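PDB 4JIU: proabylysin from Pyrococcus abyssi, which is the zinc-bound zymogen of abylysin, a minimal, soluble metallopeptidase of the gluzincin type that probably cleaves peptide bonds once activated. Local coordinates for residues K20-L26 / G38-P44; A31-F35 / E61-L65; D43-L49 / I96-R102; F55-I59 / V80-F84. The protein carries 1 engineered substitution. Where two conformers were deposited one is given. Numbering follows the deposited sequence.

Interaction 1 (K20-L26 / G38-P44); sequences KVRIRPL and GTITLDP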
loop_
_atom_site.group_PDB
_atom_site.type_symbol
_atom_site.label_atom_id
_atom_site.label_comp_id
_atom_site.label_asym_id
_atom_site.label_seq_id
_atom_site.Cartn_x
_atom_site.Cartn_y
_atom_site.Cartn_z
ATOM N N LYS A 20 0.209 10.666 5.874
ATOM C CA LYS A 20 -0.835 11.367 5.165
ATOM C C LYS A 20 -1.079 10.723 3.811
ATOM O O LYS A 20 -0.124 10.464 3.090
ATOM C CB LYS A 20 -0.469 12.848 4.974
ATOM C CG LYS A 20 -0.032 13.561 6.202
ATOM C CD LYS A 20 -1.059 13.583 7.315
ATOM C CE LYS A 20 -0.467 14.280 8.568
ATOM N NZ LYS A 20 -1.455 14.275 9.668
ATOM N N VAL A 21 -2.327 10.559 3.476
ATOM C CA VAL A 21 -2.719 10.033 2.174
ATOM C C VAL A 21 -3.118 11.184 1.247
ATOM O O VAL A 21 -3.917 12.059 1.629
ATOM C CB VAL A 21 -3.844 8.987 2.276
ATOM C CG1 VAL A 21 -4.252 8.531 0.882
ATOM C CG2 VAL A 21 -3.399 7.771 3.058
ATOM N N ARG A 22 -2.568 11.222 0.070
ATOM C CA ARG A 22 -2.884 12.176 -0.964
ATOM C C ARG A 22 -3.375 11.450 -2.172
ATOM O O ARG A 22 -2.879 10.391 -2.521
ATOM C CB ARG A 22 -1.635 12.975 -1.382
ATOM C CG ARG A 22 -1.501 14.131 -0.424
ATOM C CD ARG A 22 -0.501 13.734 0.659
ATOM N NE ARG A 22 -0.235 15.057 1.213
ATOM C CZ ARG A 22 0.525 15.929 0.509
ATOM N NH1 ARG A 22 0.713 17.116 1.036
ATOM N NH2 ARG A 22 1.089 15.613 -0.663
ATOM N N ILE A 23 -4.379 12.006 -2.818
ATOM C CA ILE A 23 -4.883 11.445 -4.060
ATOM C C ILE A 23 -4.424 12.332 -5.189
ATOM O O ILE A 23 -4.763 13.532 -5.182
ATOM C CB ILE A 23 -6.401 11.339 -3.978
ATOM C CG1 ILE A 23 -6.905 10.740 -2.676
ATOM C CG2 ILE A 23 -6.904 10.609 -5.225
ATOM C CD1 ILE A 23 -6.389 9.352 -2.443
ATOM N N ARG A 24 -3.684 11.819 -6.154
ATOM C CA ARG A 24 -3.134 12.600 -7.244
ATOM C C ARG A 24 -3.046 11.712 -8.461
ATOM O O ARG A 24 -2.699 10.541 -8.301
ATOM C CB ARG A 24 -1.691 13.069 -6.955
ATOM C CG ARG A 24 -1.543 13.945 -5.755
ATOM C CD ARG A 24 -1.889 15.381 -6.034
ATOM N NE ARG A 24 -1.504 16.231 -4.913
ATOM C CZ ARG A 24 -2.117 16.352 -3.744
ATOM N NH1 ARG A 24 -3.211 15.630 -3.590
ATOM N NH2 ARG A 24 -1.647 17.173 -2.791
ATOM N N PRO A 25 -3.284 12.236 -9.653
ATOM C CA PRO A 25 -3.104 11.417 -10.835
ATOM C C PRO A 25 -1.624 11.136 -11.052
ATOM O O PRO A 25 -0.793 12.021 -11.127
ATOM C CB PRO A 25 -3.685 12.296 -11.928
ATOM C CG PRO A 25 -3.551 13.724 -11.438
ATOM C CD PRO A 25 -3.731 13.620 -9.945
ATOM N N LEU A 26 -1.317 9.862 -11.187
ATOM C CA LEU A 26 0.035 9.389 -11.389
ATOM C C LEU A 26 0.125 8.741 -12.771
ATOM O O LEU A 26 -0.809 8.085 -13.206
ATOM C CB LEU A 26 0.431 8.330 -10.342
ATOM C CG LEU A 26 0.351 8.759 -8.882
ATOM C CD1 LEU A 26 0.602 7.552 -7.987
ATOM C CD2 LEU A 26 1.340 9.869 -8.635
ATOM N N GLY A 38 6.578 11.247 4.905
ATOM C CA GLY A 38 5.595 10.399 5.531
ATOM C C GLY A 38 4.235 10.508 4.844
ATOM O O GLY A 38 3.218 10.783 5.490
ATOM N N THR A 39 4.228 10.265 3.536
ATOM C CA THR A 39 3.000 10.339 2.760
ATOM C C THR A 39 2.872 9.086 1.888
ATOM O O THR A 39 3.855 8.453 1.515
ATOM C CB THR A 39 2.926 11.576 1.856
ATOM O OG1 THR A 39 3.995 11.514 0.871
ATOM C CG2 THR A 39 3.046 12.865 2.669
ATOM N N ILE A 40 1.629 8.802 1.583
ATOM C CA ILE A 40 1.251 7.804 0.579
ATOM C C ILE A 40 0.419 8.537 -0.468
ATOM O O ILE A 40 -0.583 9.149 -0.093
ATOM C CB ILE A 40 0.472 6.636 1.169
ATOM C CG1 ILE A 40 1.238 5.891 2.263
ATOM C CG2 ILE A 40 -0.005 5.748 0.016
ATOM C CD1 ILE A 40 0.442 4.896 3.059
ATOM N N THR A 41 0.837 8.514 -1.717
ATOM C CA THR A 41 0.061 9.107 -2.804
ATOM C C THR A 41 -0.545 8.007 -3.627
ATOM O O THR A 41 0.133 7.057 -4.030
ATOM C CB THR A 41 0.990 9.996 -3.638
ATOM O OG1 THR A 41 1.550 11.032 -2.817
ATOM C CG2 THR A 41 0.197 10.666 -4.749
ATOM N N LEU A 42 -1.863 8.123 -3.877
ATOM C CA LEU A 42 -2.639 7.147 -4.576
ATOM C C LEU A 42 -3.232 7.803 -5.819
ATOM O O LEU A 42 -3.783 8.909 -5.723
ATOM C CB LEU A 42 -3.836 6.663 -3.750
ATOM C CG LEU A 42 -3.495 6.119 -2.338
ATOM C CD1 LEU A 42 -4.800 5.883 -1.606
ATOM C CD2 LEU A 42 -2.605 4.905 -2.445
ATOM N N ASP A 43 -3.217 7.099 -6.907
ATOM C CA ASP A 43 -3.961 7.513 -8.109
ATOM C C ASP A 43 -5.449 7.389 -7.838
ATOM O O ASP A 43 -5.849 6.477 -7.123
ATOM C CB ASP A 43 -3.563 6.645 -9.280
ATOM C CG ASP A 43 -4.185 7.103 -10.567
ATOM O OD1 ASP A 43 -5.313 6.650 -10.863
ATOM O OD2 ASP A 43 -3.570 7.932 -11.271
ATOM N N PRO A 44 -6.298 8.296 -8.352
ATOM C CA PRO A 44 -7.713 8.190 -8.078
ATOM C C PRO A 44 -8.333 6.847 -8.431
ATOM O O PRO A 44 -9.356 6.466 -7.809
ATOM C CB PRO A 44 -8.322 9.303 -8.950
ATOM C CG PRO A 44 -7.224 10.250 -9.226
ATOM C CD PRO A 44 -5.939 9.485 -9.105
HETATM O O HOH W 1 1.723 13.681 -2.789
#
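Neighbouring parallel strands share backbone bonds and also sort their side chains between two faces, and Thr-41, Arg-22 and Leu-42 illustrate both. Strands 20-23 and 39-42 run parallel, their axes 4.6 Å apart at an angle of 23°. Arg-22 sits at the middle of the ladder: its N donates to Ile-40 O (2.9 Å) and its O accepts from Leu-42 N (2.8 Å). The same alternation continues outward, with Ile-40 N bonded to Lys-20 O (2.8 Å) and Arg-24 N to Leu-42 O (2.9 Å). Thr-41 pairs with Arg-22 on the more open face, where one water lies 2.9 Å from Arg-22 NH2 and 2.7 Å from Thr-41 OG1; Thr-39 CG2 covers one face of the guanidinium. Thr-41 CG2 also packs on Arg-24 CB at 3.8 Å. Leu-42 points to the opposite face, its CD1 meeting Val-21 CG1 at 3.7 Å and Ile-23 CD1 at 3.9 Å; there the sheet is backed by helices 2-13 and 51-67. Past the strands, Leu-26 N donates to Asp-43 OD2 (3.0 Å), while Asp-43 OD1 receives Ala-45 N. Strand 31-34 lies antiparallel on the far side of 39-42, and Gly-38 and Thr-39 form a G1 beta bulge opposite Ser-34. The result is a small mixed sheet of order 1-3-2 packed against helices, as in the upper part of gluzincin catalytic domains.

Interaction 2 (A31-F35 / E61-L65); sequences ARVSF and ELAHL. With ZN (zinc ion), chain B.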
loop_
_atom_site.group_PDB
_atom_site.type_symbol
_atom_site.label_atom_id
_atom_site.label_comp_id
_atom_site.label_asym_id
_atom_site.label_seq_id
_atom_site.Cartn_x
_atom_site.Cartn_y
_atom_site.Cartn_z
ATOM N N ALA A 31 0.458 4.016 -6.959
ATOM C CA ALA A 31 0.724 4.410 -5.577
ATOM C C ALA A 31 2.200 4.490 -5.349
ATOM O O ALA A 31 2.964 3.702 -5.889
ATOM C CB ALA A 31 0.105 3.398 -4.637
ATOM N N ARG A 32 2.572 5.430 -4.469
ATOM C CA ARG A 32 3.978 5.546 -4.066
ATOM C C ARG A 32 4.051 6.247 -2.701
ATOM O O ARG A 32 3.029 6.724 -2.238
ATOM C CB ARG A 32 4.776 6.309 -5.092
ATOM C CG ARG A 32 4.334 7.762 -5.163
ATOM C CD ARG A 32 5.147 8.568 -6.120
ATOM N NE ARG A 32 4.681 9.927 -6.304
ATOM C CZ ARG A 32 4.634 10.589 -7.442
ATOM N NH1 ARG A 32 5.032 10.083 -8.612
ATOM N NH2 ARG A 32 4.193 11.847 -7.531
ATOM N N VAL A 33 5.201 6.238 -2.073
ATOM C CA VAL A 33 5.411 6.906 -0.802
ATOM C C VAL A 33 6.453 8.005 -0.923
ATOM O O VAL A 33 7.292 8.056 -1.808
ATOM C CB VAL A 33 5.855 5.946 0.319
ATOM C CG1 VAL A 33 4.786 4.860 0.497
ATOM C CG2 VAL A 33 7.225 5.378 0.118
ATOM N N SER A 34 6.419 8.859 0.112
ATOM C CA SER A 34 7.542 9.711 0.478
ATOM C C SER A 34 8.029 9.281 1.883
ATOM O O SER A 34 7.273 9.412 2.864
ATOM C CB SER A 34 7.196 11.189 0.559
ATOM O OG SER A 34 8.259 11.941 1.091
ATOM N N PHE A 35 9.238 8.738 1.917
ATOM C CA PHE A 35 9.888 8.435 3.185
ATOM C C PHE A 35 10.178 9.699 3.969
ATOM O O PHE A 35 10.057 9.767 5.206
ATOM C CB PHE A 35 11.195 7.661 2.957
ATOM C CG PHE A 35 11.058 6.365 2.195
ATOM C CD1 PHE A 35 11.110 6.375 0.818
ATOM C CD2 PHE A 35 10.863 5.165 2.833
ATOM C CE1 PHE A 35 10.988 5.197 0.100
ATOM C CE2 PHE A 35 10.754 3.971 2.132
ATOM C CZ PHE A 35 10.791 4.032 0.800
ATOM N N GLU A 61 2.312 0.017 0.787
ATOM C CA GLU A 61 3.012 1.299 0.892
ATOM C C GLU A 61 3.477 1.615 2.327
ATOM O O GLU A 61 4.580 2.069 2.538
ATOM C CB GLU A 61 2.182 2.410 0.295
ATOM C CG GLU A 61 1.878 2.222 -1.182
ATOM C CD GLU A 61 3.096 2.073 -2.057
ATOM O OE1 GLU A 61 4.222 2.476 -1.755
ATOM O OE2 GLU A 61 2.894 1.492 -3.166
ATOM N N LEU A 62 2.644 1.287 3.319
ATOM C CA LEU A 62 3.026 1.446 4.699
ATOM C C LEU A 62 4.226 0.546 5.020
ATOM O O LEU A 62 5.093 0.959 5.801
ATOM C CB LEU A 62 1.915 1.120 5.702
ATOM C CG LEU A 62 0.825 2.168 5.817
ATOM C CD1 LEU A 62 -0.339 1.624 6.611
ATOM C CD2 LEU A 62 1.333 3.456 6.456
ATOM N N ALA A 63 4.296 -0.650 4.450
ATOM C CA ALA A 63 5.411 -1.536 4.657
ATOM C C ALA A 63 6.705 -0.942 4.146
ATOM O O ALA A 63 7.765 -1.097 4.767
ATOM C CB ALA A 63 5.141 -2.910 4.032
ATOM N N HIS A 64 6.658 -0.211 3.039
ATOM C CA HIS A 64 7.855 0.500 2.552
ATOM C C HIS A 64 8.331 1.465 3.615
ATOM O O HIS A 64 9.502 1.550 3.962
ATOM C CB HIS A 64 7.573 1.245 1.255
ATOM C CG HIS A 64 7.672 0.404 0.037
ATOM N ND1 HIS A 64 8.861 -0.219 -0.321
ATOM C CD2 HIS A 64 6.775 0.114 -0.932
ATOM C CE1 HIS A 64 8.629 -0.882 -1.454
ATOM N NE2 HIS A 64 7.368 -0.718 -1.867
ATOM N N LEU A 65 7.414 2.261 4.135
ATOM C CA LEU A 65 7.727 3.283 5.110
ATOM C C LEU A 65 8.259 2.642 6.386
ATOM O O LEU A 65 9.278 3.111 6.944
ATOM C CB LEU A 65 6.502 4.133 5.422
ATOM C CG LEU A 65 6.059 5.070 4.319
ATOM C CD1 LEU A 65 4.730 5.745 4.737
ATOM C CD2 LEU A 65 7.083 6.100 3.960
HETATM ZN ZN ZN B . 6.609 -1.697 -3.433
HETATM O O HOH W 2 6.656 3.630 -2.817
#
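Strand 31-34 and the 61-65 part of helix 51-67 run in nearly the same direction, their axes inclined at 24° and 8.3 Å apart at closest approach, so side chains must fill the space between them. No direct hydrogen bond crosses it. Instead a water accepts from Val-33 N (3.1 Å) and donates to Glu-61 OE1 (2.9 Å), while Val-33 CG1 lies 3.3 Å from Glu-61 OE1. Farther along, Val-33 CB packs on Leu-65 CD2 at 3.8 Å, and the Phe-35 ring brings the edge atom CE2 to 3.3 Å from His-64 O. Glu-61 and His-64 belong to an HExxH sequence; His-64 NE2 binds zinc at 2.0 Å, and Glu-61 occupies the position of the general base in related enzymes. His-60, His-72 and Val-105 O complete the metal site, and His-64 ND1 bonds to Thr-69 O. Strand 31-34 thus borders the zinc helix, with strand 39-42 beside it in the sheet and helices 2-13 and 74-80 packed around Leu-62 and Ala-63, respectively.

Interaction 3 (D43-L49 / I96-R102); sequences DPAVLNL and IMTKLQR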
loop_
_atom_site.group_PDB
_atom_site.type_symbol
_atom_site.label_atom_id
_atom_site.label_comp_id
_atom_site.label_asym_id
_atom_site.label_seq_id
_atom_site.Cartn_x
_atom_site.Cartn_y
_atom_site.Cartn_z
ATOM N N ASP A 43 -3.217 7.099 -6.907
ATOM C CA ASP A 43 -3.961 7.513 -8.109
ATOM C C ASP A 43 -5.449 7.389 -7.838
ATOM O O ASP A 43 -5.849 6.477 -7.123
ATOM C CB ASP A 43 -3.563 6.645 -9.280
ATOM C CG ASP A 43 -4.185 7.103 -10.567
ATOM O OD1 ASP A 43 -5.313 6.650 -10.863
ATOM O OD2 ASP A 43 -3.570 7.932 -11.271
ATOM N N PRO A 44 -6.298 8.296 -8.352
ATOM C CA PRO A 44 -7.713 8.190 -8.078
ATOM C C PRO A 44 -8.333 6.847 -8.431
ATOM O O PRO A 44 -9.356 6.466 -7.809
ATOM C CB PRO A 44 -8.322 9.303 -8.950
ATOM C CG PRO A 44 -7.224 10.250 -9.226
ATOM C CD PRO A 44 -5.939 9.485 -9.105
ATOM N N ALA A 45 -7.759 6.109 -9.373
ATOM C CA ALA A 45 -8.331 4.797 -9.678
ATOM C C ALA A 45 -8.330 3.843 -8.492
ATOM O O ALA A 45 -9.160 2.919 -8.405
ATOM C CB ALA A 45 -7.533 4.226 -10.833
ATOM N N VAL A 46 -7.413 4.013 -7.579
ATOM C CA VAL A 46 -7.387 3.139 -6.405
ATOM C C VAL A 46 -8.701 3.194 -5.653
ATOM O O VAL A 46 -9.073 2.216 -5.036
ATOM C CB VAL A 46 -6.206 3.551 -5.507
ATOM C CG1 VAL A 46 -6.169 2.837 -4.156
ATOM C CG2 VAL A 46 -4.914 3.282 -6.248
ATOM N N LEU A 47 -9.388 4.340 -5.631
ATOM C CA LEU A 47 -10.550 4.551 -4.754
ATOM C C LEU A 47 -11.746 3.761 -5.214
ATOM O O LEU A 47 -12.746 3.642 -4.501
ATOM C CB LEU A 47 -10.883 6.055 -4.610
ATOM C CG LEU A 47 -9.806 6.938 -3.968
ATOM C CD1 LEU A 47 -10.277 8.388 -3.978
ATOM C CD2 LEU A 47 -9.412 6.498 -2.561
ATOM N N ASN A 48 -11.642 3.178 -6.443
ATOM C CA ASN A 48 -12.674 2.331 -6.980
ATOM C C ASN A 48 -12.339 0.840 -6.934
ATOM O O ASN A 48 -13.073 -0.015 -7.479
ATOM C CB ASN A 48 -12.963 2.695 -8.456
ATOM C CG ASN A 48 -13.447 4.114 -8.656
ATOM O OD1 ASN A 48 -14.235 4.637 -7.856
ATOM N ND2 ASN A 48 -12.942 4.748 -9.705
ATOM N N LEU A 49 -11.243 0.443 -6.329
ATOM C CA LEU A 49 -10.902 -0.974 -6.134
ATOM C C LEU A 49 -11.745 -1.620 -5.061
ATOM O O LEU A 49 -12.391 -0.919 -4.259
ATOM C CB LEU A 49 -9.423 -1.100 -5.796
ATOM C CG LEU A 49 -8.407 -0.803 -6.888
ATOM C CD1 LEU A 49 -7.029 -0.712 -6.255
ATOM C CD2 LEU A 49 -8.527 -1.827 -7.984
ATOM N N ILE A 96 -5.111 -6.495 -9.014
ATOM C CA ILE A 96 -4.984 -5.068 -9.231
ATOM C C ILE A 96 -4.404 -4.772 -10.588
ATOM O O ILE A 96 -4.886 -3.922 -11.343
ATOM C CB ILE A 96 -4.116 -4.429 -8.126
ATOM C CG1 ILE A 96 -4.829 -4.537 -6.791
ATOM C CG2 ILE A 96 -3.775 -3.006 -8.518
ATOM C CD1 ILE A 96 -3.934 -4.235 -5.615
ATOM N N MET A 97 -3.374 -5.513 -10.982
ATOM C CA MET A 97 -2.796 -5.351 -12.314
ATOM C C MET A 97 -3.797 -5.709 -13.403
ATOM O O MET A 97 -3.845 -4.990 -14.401
ATOM C CB MET A 97 -1.554 -6.227 -12.470
ATOM C CG MET A 97 -1.114 -6.254 -13.915
ATOM S SD MET A 97 -0.433 -4.734 -14.536
ATOM C CE MET A 97 -0.495 -4.951 -16.317
ATOM N N THR A 98 -4.579 -6.765 -13.226
ATOM C CA THR A 98 -5.585 -7.099 -14.235
ATOM C C THR A 98 -6.527 -5.932 -14.423
ATOM O O THR A 98 -6.899 -5.575 -15.529
ATOM C CB THR A 98 -6.328 -8.351 -13.788
ATOM O OG1 THR A 98 -5.383 -9.437 -13.897
ATOM C CG2 THR A 98 -7.525 -8.646 -14.667
ATOM N N LYS A 99 -6.958 -5.361 -13.286
ATOM C CA LYS A 99 -7.964 -4.323 -13.381
ATOM C C LYS A 99 -7.438 -3.031 -13.962
ATOM O O LYS A 99 -8.026 -2.386 -14.803
ATOM C CB LYS A 99 -8.585 -4.045 -12.038
ATOM C CG LYS A 99 -9.841 -3.196 -12.337
ATOM C CD LYS A 99 -10.535 -2.843 -11.069
ATOM C CE LYS A 99 -11.748 -1.939 -11.310
ATOM N NZ LYS A 99 -12.072 -1.198 -10.030
ATOM N N LEU A 100 -6.302 -2.556 -13.413
ATOM C CA LEU A 100 -5.835 -1.222 -13.687
ATOM C C LEU A 100 -4.731 -1.155 -14.728
ATOM O O LEU A 100 -4.481 -0.057 -15.240
ATOM C CB LEU A 100 -5.357 -0.547 -12.385
ATOM C CG LEU A 100 -6.452 -0.340 -11.329
ATOM C CD1 LEU A 100 -5.851 0.404 -10.128
ATOM C CD2 LEU A 100 -7.676 0.382 -11.876
ATOM N N GLN A 101 -4.084 -2.276 -15.013
ATOM C CA GLN A 101 -3.030 -2.374 -16.002
ATOM C C GLN A 101 -1.872 -1.456 -15.687
ATOM O O GLN A 101 -1.207 -0.982 -16.574
ATOM C CB GLN A 101 -3.601 -2.101 -17.404
ATOM C CG GLN A 101 -4.636 -3.145 -17.784
ATOM C CD GLN A 101 -4.124 -4.513 -18.081
ATOM O OE1 GLN A 101 -3.147 -4.607 -18.888
ATOM N NE2 GLN A 101 -4.712 -5.566 -17.546
ATOM N N ARG A 102 -1.652 -1.230 -14.426
ATOM C CA ARG A 102 -0.635 -0.323 -13.875
ATOM C C ARG A 102 -0.185 -0.961 -12.571
ATOM O O ARG A 102 -0.946 -1.680 -11.912
ATOM C CB ARG A 102 -1.196 1.068 -13.602
ATOM C CG ARG A 102 -1.990 1.705 -14.761
ATOM C CD ARG A 102 -2.993 2.761 -14.262
ATOM N NE ARG A 102 -2.319 3.912 -13.749
ATOM C CZ ARG A 102 -2.868 5.019 -13.264
ATOM N NH1 ARG A 102 -4.201 5.138 -13.226
ATOM N NH2 ARG A 102 -1.991 5.908 -12.851
HETATM O O HOH W 3 -10.259 0.930 -9.868
#
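A carboxylate can serve several parts of a chain at once, and Asp-43 does so here. Its OD2 forms a salt bridge with Arg-102 NH2 at 3.0 Å, and a weak hydrogen bond joins Arg-102 NH1 to OD1, also at 3.0 Å; the guanidinium edge meets the carboxylate from over its face. OD1 accepts Ala-45 N as well (2.9 Å), closing an Asx turn at the start of the 3-10 segment 44-48, while OD2 receives Leu-26 N from another part of the chain. At the other end, a water links Ala-45 O (2.7 Å) to Lys-99 NZ (2.8 Å). Apolar contacts occupy the space between these polar ends: Ala-45 CB meets Leu-100 CD2 at 4.0 Å, and Leu-49 CD2 approaches Leu-100 CD1 at 4.1 Å and the aliphatic Lys-99 CD at 3.8 Å. Deeper in, Leu-49 and Ile-96 both touch helix 51-67. Helix 88-100 ends just here; Gln-101, with positive phi, turns the chain so that Arg-102 heads back to Asp-43. A buried carboxylate paired with Arg-102 beside apolar side chains implies a joint both ionic and apolar, tying the C-terminal segment, whose last residue reaches the zinc, to the loop after strand 39-42.

Interaction 4 (F55-I59 / V80-F84); sequences FYILI and VEKVF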
loop_
_atom_site.group_PDB
_atom_site.type_symbol
_atom_site.label_atom_id
_atom_site.label_comp_id
_atom_site.label_asym_id
_atom_site.label_seq_id
_atom_site.Cartn_x
_atom_site.Cartn_y
_atom_site.Cartn_z
ATOM N N PHE A 55 -6.884 -2.097 0.608
ATOM C CA PHE A 55 -6.141 -2.375 1.831
ATOM C C PHE A 55 -4.741 -2.902 1.489
ATOM O O PHE A 55 -3.775 -2.537 2.150
ATOM C CB PHE A 55 -6.900 -3.375 2.710
ATOM C CG PHE A 55 -6.452 -3.376 4.150
ATOM C CD1 PHE A 55 -6.514 -2.211 4.921
ATOM C CD2 PHE A 55 -5.983 -4.556 4.733
ATOM C CE1 PHE A 55 -6.154 -2.228 6.232
ATOM C CE2 PHE A 55 -5.641 -4.550 6.097
ATOM C CZ PHE A 55 -5.722 -3.390 6.818
ATOM N N TYR A 56 -4.638 -3.778 0.486
ATOM C CA TYR A 56 -3.317 -4.248 0.070
ATOM C C TYR A 56 -2.403 -3.096 -0.263
ATOM O O TYR A 56 -1.249 -3.050 0.089
ATOM C CB TYR A 56 -3.423 -5.289 -1.084
ATOM C CG TYR A 56 -2.024 -5.651 -1.501
ATOM C CD1 TYR A 56 -1.278 -6.522 -0.695
ATOM C CD2 TYR A 56 -1.359 -5.105 -2.565
ATOM C CE1 TYR A 56 -0.009 -6.845 -1.008
ATOM C CE2 TYR A 56 -0.060 -5.369 -2.849
ATOM C CZ TYR A 56 0.642 -6.256 -2.061
ATOM O OH TYR A 56 1.945 -6.581 -2.320
ATOM N N ILE A 57 -2.900 -2.171 -1.115
ATOM C CA ILE A 57 -2.070 -1.048 -1.509
ATOM C C ILE A 57 -1.580 -0.266 -0.291
ATOM O O ILE A 57 -0.410 0.094 -0.221
ATOM C CB ILE A 57 -2.812 -0.153 -2.530
ATOM C CG1 ILE A 57 -3.044 -0.929 -3.835
ATOM C CG2 ILE A 57 -2.054 1.142 -2.740
ATOM C CD1 ILE A 57 -3.992 -0.290 -4.764
ATOM N N LEU A 58 -2.481 0.040 0.632
ATOM C CA LEU A 58 -2.093 0.761 1.828
ATOM C C LEU A 58 -1.067 0.002 2.630
ATOM O O LEU A 58 -0.097 0.587 3.136
ATOM C CB LEU A 58 -3.327 1.104 2.657
ATOM C CG LEU A 58 -4.245 2.152 2.030
ATOM C CD1 LEU A 58 -5.485 2.330 2.899
ATOM C CD2 LEU A 58 -3.594 3.488 1.826
ATOM N N ILE A 59 -1.271 -1.304 2.841
ATOM C CA ILE A 59 -0.333 -2.130 3.578
ATOM C C ILE A 59 1.008 -2.174 2.859
ATOM O O ILE A 59 2.052 -2.066 3.549
ATOM C CB ILE A 59 -0.918 -3.519 3.826
ATOM C CG1 ILE A 59 -2.032 -3.527 4.882
ATOM C CG2 ILE A 59 0.178 -4.532 4.163
ATOM C CD1 ILE A 59 -1.554 -3.305 6.298
ATOM N N VAL A 80 4.033 -6.956 5.282
ATOM C CA VAL A 80 2.853 -7.275 4.451
ATOM C C VAL A 80 2.138 -8.515 4.948
ATOM O O VAL A 80 0.896 -8.560 4.995
ATOM C CB VAL A 80 3.283 -7.402 2.971
ATOM C CG1 VAL A 80 2.145 -7.919 2.133
ATOM C CG2 VAL A 80 3.832 -6.099 2.425
ATOM N N GLU A 81 2.934 -9.488 5.382
ATOM C CA GLU A 81 2.401 -10.772 5.829
ATOM C C GLU A 81 1.730 -10.731 7.187
ATOM O O GLU A 81 1.120 -11.701 7.599
ATOM C CB GLU A 81 3.515 -11.833 5.748
ATOM C CG GLU A 81 3.838 -12.175 4.286
ATOM C CD GLU A 81 5.081 -12.978 4.088
ATOM O OE1 GLU A 81 5.576 -13.012 2.937
ATOM O OE2 GLU A 81 5.582 -13.572 5.061
ATOM N N LYS A 82 1.763 -9.584 7.864
ATOM C CA LYS A 82 0.885 -9.396 9.031
ATOM C C LYS A 82 -0.582 -9.349 8.637
ATOM O O LYS A 82 -1.443 -9.553 9.513
ATOM C CB LYS A 82 1.289 -8.121 9.821
ATOM C CG LYS A 82 2.691 -8.266 10.383
ATOM C CD LYS A 82 3.123 -6.962 11.037
ATOM C CE LYS A 82 4.453 -7.069 11.722
ATOM N NZ LYS A 82 4.851 -5.760 12.289
ATOM N N VAL A 83 -0.878 -9.142 7.367
ATOM C CA VAL A 83 -2.229 -9.131 6.845
ATOM C C VAL A 83 -2.393 -10.210 5.758
ATOM O O VAL A 83 -3.366 -10.944 5.855
ATOM C CB VAL A 83 -2.604 -7.761 6.228
ATOM C CG1 VAL A 83 -3.964 -7.833 5.584
ATOM C CG2 VAL A 83 -2.566 -6.721 7.323
ATOM N N PHE A 84 -1.475 -10.250 4.787
ATOM C CA PHE A 84 -1.651 -11.089 3.602
ATOM C C PHE A 84 -0.706 -12.281 3.682
ATOM O O PHE A 84 0.497 -12.099 3.457
ATOM C CB PHE A 84 -1.362 -10.264 2.356
ATOM C CG PHE A 84 -2.335 -9.115 2.201
ATOM C CD1 PHE A 84 -2.025 -7.845 2.671
ATOM C CD2 PHE A 84 -3.571 -9.281 1.625
ATOM C CE1 PHE A 84 -2.892 -6.786 2.589
ATOM C CE2 PHE A 84 -4.474 -8.257 1.486
ATOM C CZ PHE A 84 -4.127 -6.997 1.994
#
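The zinc-binding helix 51-67 of this HExxH metallopeptidase is packed by the turn that follows helix 74-80, and hydrophobic side chains do all the work. Val-80 comes first: its CG1 lies 4.0 Å from Tyr-56 CE1, and its CA is 3.8 Å from Ile-59 CG2. Its carbonyl then accepts both Val-83 N (3.0 Å) and Phe-84 N (2.9 Å), folding the turn back so that the next two apolar residues face the helix. Val-83 fits between two side chains one helical turn apart, with CG1 3.7 Å from Phe-55 CE2 at the ring edge and CG2 3.7 Å from Ile-59 CD1. Phe-84, the residue with most surface covered, lies against the backbone of Tyr-56 and receives the edge of that tyrosine's ring on its face. Tyr-56 OH is itself bonded to Glu-93 and to the zinc ligand His-60. The edge-to-face pair has ring centroids 5.1 Å apart and planes at 77°, and Phe-84 CZ comes within 3.5 Å of Tyr-56 CA.

In the fold
The four contacts meet around helix 51-67, which supplies His-60 and His-64 of the zinc site. Interactions 2 and 4 both use helix 51-67, their centres 12 Å apart. Interactions 1 and 2 meet in the sheet, where Thr-41 N lies 2.9 Å from Arg-32 O, a probable hydrogen bond. Interactions 1 and 3 share Asp-43 and Pro-44. Ile-57 joins several contacts: its CG2 touches Leu-42 CD2 of interaction 1 at 3.8 Å, and its CD1 touches Leu-49 CD1 of interaction 3 at 3.4 Å. Only interaction 2 contains a zinc ligand, His-64; the side chain of Tyr-56 in interaction 4 is about 7 Å from the ion, and that of Ile-96 in interaction 3 about 11 Å.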